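Lactate dehydrogenase, adjacent gene encodes predicted malate dehydrogenase (PDB 4ND2) probably catalyses the NAD-dependent interconversion of (S)-lactate and pyruvate. Local coordinates at residues 6-11 against 74-79; 10-15 against 33-38. All coordinates share one frame; numbering follows the deposited sequence.

Contact 1 (6-11 against 74-79); sequences KIAVIG and DVVIIT. With A3D (3-acetylpyridine adenine dinucleotide), chain C.
A8 sits at the middle of the backbone ladder that joins 6-11 to 74-79, its N-H bonded to V75 O and its carbonyl taking I77 N at 2.8 Å, almost along the C=O axis. I10 repeats the pattern with I77 O and T79 N. At the start of the ladder K6 O accepts D74 N at 2.8 Å and, more weakly, V75 N, while the D74 carboxylate folds back so that the anti lone pair of OD2 receives K6 N at 2.9 Å. At the other end, with OG1 between its own backbone N and carbonyl carbon (chi1 80°), T79 holds its hydroxyl above the carbonyl plane of G11, and T79 OG1 donates to G11 O over 2.6 Å.

The strands run in the same direction, 17° apart, as the two central strands of the parallel Rossmann sheet, and their C-terminal ends meet the dinucleotide: T79 O lies 3.0 Å from C5D of the cofactor analogue.

Apolar contacts fall on both faces. On the face lined by I7, V9, V75 and I77, I7 CG2 reaches I77 CD1 at 3.9 Å, and CG1 of I7 runs alongside V75 CB; helix 14-26 packs on this face through V23 and I19. On the face of A8, V76, I10 and I78, the closest apolar approach is I10 CG1 to V76 CG1, 3.7 Å.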
# COMPACT_ATOMS: atom_id res chain seq x y z
N LYS A 6 -15.24 -11.01 -5.79
CA LYS A 6 -16.49 -10.25 -5.86
C LYS A 6 -17.13 -10.12 -4.48
O LYS A 6 -17.41 -11.12 -3.81
CB LYS A 6 -17.45 -10.95 -6.82
CG LYS A 6 -18.76 -10.21 -7.05
CD LYS A 6 -19.61 -10.91 -8.11
CE LYS A 6 -20.96 -10.24 -8.25
NZ LYS A 6 -21.74 -10.79 -9.40
N ILE A 7 -17.36 -8.87 -4.07
CA ILE A 7 -18.05 -8.57 -2.81
C ILE A 7 -19.37 -7.88 -3.10
O ILE A 7 -19.42 -6.88 -3.82
CB ILE A 7 -17.20 -7.66 -1.90
CG1 ILE A 7 -15.87 -8.35 -1.54
CG2 ILE A 7 -17.98 -7.30 -0.64
CD1 ILE A 7 -14.92 -7.50 -0.73
N ALA A 8 -20.45 -8.42 -2.54
CA ALA A 8 -21.76 -7.79 -2.62
C ALA A 8 -22.04 -7.03 -1.33
O ALA A 8 -21.94 -7.60 -0.24
CB ALA A 8 -22.85 -8.83 -2.87
N VAL A 9 -22.38 -5.75 -1.46
CA VAL A 9 -22.73 -4.91 -0.33
C VAL A 9 -24.24 -4.65 -0.38
O VAL A 9 -24.72 -3.93 -1.26
CB VAL A 9 -21.96 -3.58 -0.36
CG1 VAL A 9 -22.35 -2.70 0.82
CG2 VAL A 9 -20.46 -3.85 -0.36
N ILE A 10 -24.97 -5.26 0.55
CA ILE A 10 -26.43 -5.18 0.58
C ILE A 10 -26.84 -4.01 1.46
O ILE A 10 -26.77 -4.09 2.69
CB ILE A 10 -27.08 -6.48 1.10
CG1 ILE A 10 -26.48 -7.71 0.41
CG2 ILE A 10 -28.59 -6.44 0.90
CD1 ILE A 10 -26.50 -7.67 -1.11
N GLY A 11 -27.25 -2.92 0.82
CA GLY A 11 -27.54 -1.66 1.51
C GLY A 11 -26.42 -0.68 1.21
O GLY A 11 -25.28 -0.91 1.60
N ASP A 74 -18.30 -13.76 -3.59
CA ASP A 74 -17.47 -14.49 -2.63
C ASP A 74 -17.82 -14.07 -1.21
O ASP A 74 -17.86 -14.90 -0.30
CB ASP A 74 -15.99 -14.23 -2.88
CG ASP A 74 -15.55 -14.68 -4.25
OD1 ASP A 74 -15.60 -15.90 -4.52
OD2 ASP A 74 -15.18 -13.82 -5.07
N VAL A 75 -18.06 -12.78 -1.03
CA VAL A 75 -18.44 -12.22 0.26
C VAL A 75 -19.70 -11.38 0.10
O VAL A 75 -19.84 -10.65 -0.88
CB VAL A 75 -17.31 -11.36 0.86
CG1 VAL A 75 -17.72 -10.77 2.20
CG2 VAL A 75 -16.03 -12.18 1.00
N VAL A 76 -20.61 -11.50 1.07
CA VAL A 76 -21.79 -10.65 1.14
C VAL A 76 -21.75 -9.90 2.46
O VAL A 76 -21.69 -10.52 3.52
CB VAL A 76 -23.09 -11.46 1.04
CG1 VAL A 76 -24.31 -10.56 1.23
CG2 VAL A 76 -23.17 -12.19 -0.30
N ILE A 77 -21.77 -8.57 2.40
CA ILE A 77 -21.78 -7.74 3.60
C ILE A 77 -23.14 -7.05 3.70
O ILE A 77 -23.54 -6.31 2.80
CB ILE A 77 -20.64 -6.69 3.59
CG1 ILE A 77 -19.29 -7.38 3.33
CG2 ILE A 77 -20.61 -5.94 4.90
CD1 ILE A 77 -18.14 -6.43 3.13
N ILE A 78 -23.86 -7.32 4.79
CA ILE A 78 -25.23 -6.84 4.96
C ILE A 78 -25.27 -5.60 5.85
O ILE A 78 -24.99 -5.67 7.05
CB ILE A 78 -26.14 -7.93 5.57
CG1 ILE A 78 -26.04 -9.23 4.75
CG2 ILE A 78 -27.59 -7.46 5.62
CD1 ILE A 78 -26.85 -10.38 5.30
N THR A 79 -25.62 -4.47 5.24
CA THR A 79 -25.74 -3.20 5.96
C THR A 79 -27.19 -2.68 5.97
O THR A 79 -27.46 -1.67 6.61
CB THR A 79 -24.85 -2.11 5.32
OG1 THR A 79 -25.49 -1.57 4.15
CG2 THR A 79 -23.49 -2.67 4.94
PA A3D C . -28.18 4.01 6.42
O1A A3D C . -27.22 5.09 5.99
O2A A3D C . -29.58 4.38 6.81
O5B A3D C . -28.26 2.92 5.25
C5B A3D C . -29.21 1.86 5.25
C4B A3D C . -29.48 1.49 3.80
O4B A3D C . -30.22 0.27 3.74
C3B A3D C . -30.30 2.55 3.07
O3B A3D C . -29.59 3.04 1.92
C2B A3D C . -31.58 1.84 2.66
O2B A3D C . -32.09 2.24 1.39
C1B A3D C . -31.14 0.38 2.66
N9A A3D C . -32.27 -0.57 2.79
C8A A3D C . -33.39 -0.43 3.52
N7A A3D C . -34.18 -1.52 3.37
C5A A3D C . -33.56 -2.37 2.53
C6A A3D C . -33.84 -3.70 1.95
N6A A3D C . -34.98 -4.36 2.24
N1A A3D C . -32.90 -4.22 1.12
C2A A3D C . -31.76 -3.58 0.81
N3A A3D C . -31.45 -2.37 1.31
C4A A3D C . -32.30 -1.73 2.15
O3 A3D C . -27.58 3.15 7.64
PN A3D C . -26.00 2.93 7.94
O1N A3D C . -25.48 4.14 8.65
O2N A3D C . -25.31 2.45 6.70
O5D A3D C . -26.06 1.70 8.97
C5D A3D C . -26.53 0.44 8.51
C4D A3D C . -26.75 -0.54 9.67
O4D A3D C . -25.49 -0.84 10.29
C3D A3D C . -27.66 0.01 10.77
O3D A3D C . -28.57 -1.00 11.19
C2D A3D C . -26.72 0.34 11.90
O2D A3D C . -27.32 0.25 13.20
C1D A3D C . -25.65 -0.71 11.71
N1N A3D C . -24.37 -0.40 12.35
C2N A3D C . -23.78 -1.36 13.09
C3N A3D C . -22.58 -1.12 13.73
C7N A3D C . -21.92 -2.19 14.54
O7N A3D C . -20.89 -1.91 15.14
C8N A3D C . -22.50 -3.57 14.61
C4N A3D C . -21.97 0.13 13.59
C5N A3D C . -22.60 1.10 12.83
C6N A3D C . -23.81 0.81 12.21

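Contact 2 (10-15 against 33-38); sequences IGSGQI and LFDIAE. With A3D (3-acetylpyridine adenine dinucleotide), chain C.
With CG anti to its backbone N (chi1 -151°), D35 brings its carboxylate up to the loop after strand 6-10, and S12, whose OG lies anti to the carbonyl carbon (chi1 -55°), turns its hydroxyl back over the end of strand 30-34. S12 N then bonds D35 OD2 at 2.7 Å, nearly straight at 169°, arriving on the anti side and somewhat out of the carboxylate plane. F34 O accepts G11 N at 2.7 Å and, weakly, S12 OG, so two donors from the loop converge on one strand-end carbonyl. The same hydroxyl rests against L33 CD2.

The carboxylate of D35 is held from several directions. D35 OD1 receives A37 N, closing an Asx turn. O2B of the adenosine ribose also donates to D35 OD1, at 2.6 Å; OD2 accepts O3B of that ribose in addition to the S12 amide. Both ribose hydroxyls are thus read by a group whose rotation the loop and the turn fix.

I10 CD1 meets F34 CB, and the F34 ring presents its edge to C2A of the adenine, with CE2 3.8 Å away; I36 CG2 lies against N1A and C6A of the same base. Along the glycine-rich loop, G13 occupies the N-cap of helix 14-26. Its CA lies 3.4 Å from O5B of the cofactor, where a side chain would clash. The first-turn amides then bind the pyrophosphate: Q14 N to O1A at 2.9 Å and I15 N to O2N. An aspartate at the end of the second strand binding the adenosine ribose, together with a glycine-rich loop and helix N-terminus holding the diphosphate, is the classic dinucleotide-binding beta-alpha-beta unit of the Rossmann fold.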
# COMPACT_ATOMS: atom_id res chain seq x y z
N ILE A 10 -24.97 -5.26 0.55
CA ILE A 10 -26.43 -5.18 0.58
C ILE A 10 -26.84 -4.01 1.46
O ILE A 10 -26.77 -4.09 2.69
CB ILE A 10 -27.08 -6.48 1.10
CG1 ILE A 10 -26.48 -7.71 0.41
CG2 ILE A 10 -28.59 -6.44 0.90
CD1 ILE A 10 -26.50 -7.67 -1.11
N GLY A 11 -27.25 -2.92 0.82
CA GLY A 11 -27.54 -1.66 1.51
C GLY A 11 -26.42 -0.68 1.21
O GLY A 11 -25.28 -0.91 1.60
N SER A 12 -26.76 0.39 0.51
CA SER A 12 -25.77 1.35 0.01
C SER A 12 -25.90 2.70 0.69
O SER A 12 -25.78 3.75 0.05
CB SER A 12 -25.92 1.49 -1.51
OG SER A 12 -25.83 0.21 -2.12
N GLY A 13 -26.14 2.68 2.00
CA GLY A 13 -26.18 3.90 2.79
C GLY A 13 -24.79 4.31 3.25
O GLY A 13 -23.81 4.10 2.54
N GLN A 14 -24.72 4.88 4.44
CA GLN A 14 -23.47 5.45 4.96
C GLN A 14 -22.35 4.41 5.00
O GLN A 14 -21.27 4.64 4.46
CB GLN A 14 -23.68 6.02 6.37
CG GLN A 14 -24.59 7.24 6.43
CD GLN A 14 -23.92 8.49 5.89
OE1 GLN A 14 -23.74 8.64 4.68
NE2 GLN A 14 -23.57 9.41 6.78
N ILE A 15 -22.62 3.26 5.61
CA ILE A 15 -21.61 2.21 5.73
C ILE A 15 -21.33 1.54 4.39
O ILE A 15 -20.17 1.35 4.03
CB ILE A 15 -22.03 1.15 6.77
CG1 ILE A 15 -22.00 1.78 8.16
CG2 ILE A 15 -21.09 -0.06 6.73
CD1 ILE A 15 -22.66 0.95 9.23
N LEU A 33 -22.87 -2.80 -5.30
CA LEU A 33 -23.67 -2.06 -4.33
C LEU A 33 -25.15 -2.29 -4.61
O LEU A 33 -25.67 -1.85 -5.64
CB LEU A 33 -23.36 -0.56 -4.40
CG LEU A 33 -22.15 -0.06 -3.61
CD1 LEU A 33 -21.71 1.31 -4.11
CD2 LEU A 33 -22.46 -0.01 -2.12
N PHE A 34 -25.82 -3.00 -3.70
CA PHE A 34 -27.25 -3.28 -3.82
C PHE A 34 -28.06 -2.37 -2.91
O PHE A 34 -27.67 -2.13 -1.76
CB PHE A 34 -27.53 -4.75 -3.47
CG PHE A 34 -28.99 -5.13 -3.54
CD1 PHE A 34 -29.51 -5.73 -4.68
CD2 PHE A 34 -29.85 -4.87 -2.47
CE1 PHE A 34 -30.86 -6.08 -4.74
CE2 PHE A 34 -31.19 -5.21 -2.53
CZ PHE A 34 -31.70 -5.81 -3.67
N ASP A 35 -29.17 -1.86 -3.42
CA ASP A 35 -30.13 -1.14 -2.58
C ASP A 35 -31.51 -1.15 -3.24
O ASP A 35 -31.62 -1.26 -4.46
CB ASP A 35 -29.68 0.30 -2.34
CG ASP A 35 -30.17 0.86 -1.01
OD1 ASP A 35 -31.40 1.01 -0.84
OD2 ASP A 35 -29.32 1.15 -0.14
N ILE A 36 -32.55 -1.05 -2.42
CA ILE A 36 -33.93 -0.95 -2.92
C ILE A 36 -34.29 0.49 -3.29
O ILE A 36 -35.22 0.71 -4.05
CB ILE A 36 -34.97 -1.50 -1.92
CG1 ILE A 36 -34.95 -0.72 -0.60
CG2 ILE A 36 -34.72 -2.98 -1.67
CD1 ILE A 36 -36.14 -1.00 0.29
N ALA A 37 -33.55 1.46 -2.74
CA ALA A 37 -33.77 2.87 -3.05
C ALA A 37 -33.25 3.20 -4.44
O ALA A 37 -32.12 2.86 -4.78
CB ALA A 37 -33.09 3.75 -2.01
N GLU A 38 -34.08 3.87 -5.24
CA GLU A 38 -33.72 4.19 -6.63
C GLU A 38 -32.60 5.21 -6.67
O GLU A 38 -32.58 6.15 -5.88
CB GLU A 38 -34.95 4.71 -7.39
CG GLU A 38 -34.84 4.64 -8.91
CD GLU A 38 -34.21 5.88 -9.53
OE1 GLU A 38 -34.60 7.01 -9.17
OE2 GLU A 38 -33.33 5.72 -10.41
PA A3D C . -28.18 4.01 6.42
O1A A3D C . -27.22 5.09 5.99
O2A A3D C . -29.58 4.38 6.81
O5B A3D C . -28.26 2.92 5.25
C5B A3D C . -29.21 1.86 5.25
C4B A3D C . -29.48 1.49 3.80
O4B A3D C . -30.22 0.27 3.74
C3B A3D C . -30.30 2.55 3.07
O3B A3D C . -29.59 3.04 1.92
C2B A3D C . -31.58 1.84 2.66
O2B A3D C . -32.09 2.24 1.39
C1B A3D C . -31.14 0.38 2.66
N9A A3D C . -32.27 -0.57 2.79
C8A A3D C . -33.39 -0.43 3.52
N7A A3D C . -34.18 -1.52 3.37
C5A A3D C . -33.56 -2.37 2.53
C6A A3D C . -33.84 -3.70 1.95
N6A A3D C . -34.98 -4.36 2.24
N1A A3D C . -32.90 -4.22 1.12
C2A A3D C . -31.76 -3.58 0.81
N3A A3D C . -31.45 -2.37 1.31
C4A A3D C . -32.30 -1.73 2.15
O3 A3D C . -27.58 3.15 7.64
PN A3D C . -26.00 2.93 7.94
O1N A3D C . -25.48 4.14 8.65
O2N A3D C . -25.31 2.45 6.70
O5D A3D C . -26.06 1.70 8.97
C5D A3D C . -26.53 0.44 8.51
C4D A3D C . -26.75 -0.54 9.67
O4D A3D C . -25.49 -0.84 10.29
C3D A3D C . -27.66 0.01 10.77
O3D A3D C . -28.57 -1.00 11.19
C2D A3D C . -26.72 0.34 11.90
O2D A3D C . -27.32 0.25 13.20
C1D A3D C . -25.65 -0.71 11.71
N1N A3D C . -24.37 -0.40 12.35
C2N A3D C . -23.78 -1.36 13.09
C3N A3D C . -22.58 -1.12 13.73
C7N A3D C . -21.92 -2.19 14.54
O7N A3D C . -20.89 -1.91 15.14
C8N A3D C . -22.50 -3.57 14.61
C4N A3D C . -21.97 0.13 13.59
C5N A3D C . -22.60 1.10 12.83
C6N A3D C . -23.81 0.81 12.21

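In the fold
Contacts 1 and 2 have centres 10 Å apart in the NAD-binding domain and share I10 and G11. Strand 6-10 is central to both: in the six-stranded parallel sheet it has strand 75-78 on one side and strand 30-34 on the other, the latter joined to it by a probable hydrogen bond between V9 O and F34 N. Along the chain, strand 6-10 leads through helix 14-26 to strand 30-34; strand 75-78 follows after helix 40-55 and strand 61-64. Packing of T79 CG2 on I15 CG2 also links the contacts. Both touch the cofactor analogue at the C-terminal ends of the strands, its nicotinamide-equivalent ring extending toward the bound pyruvate.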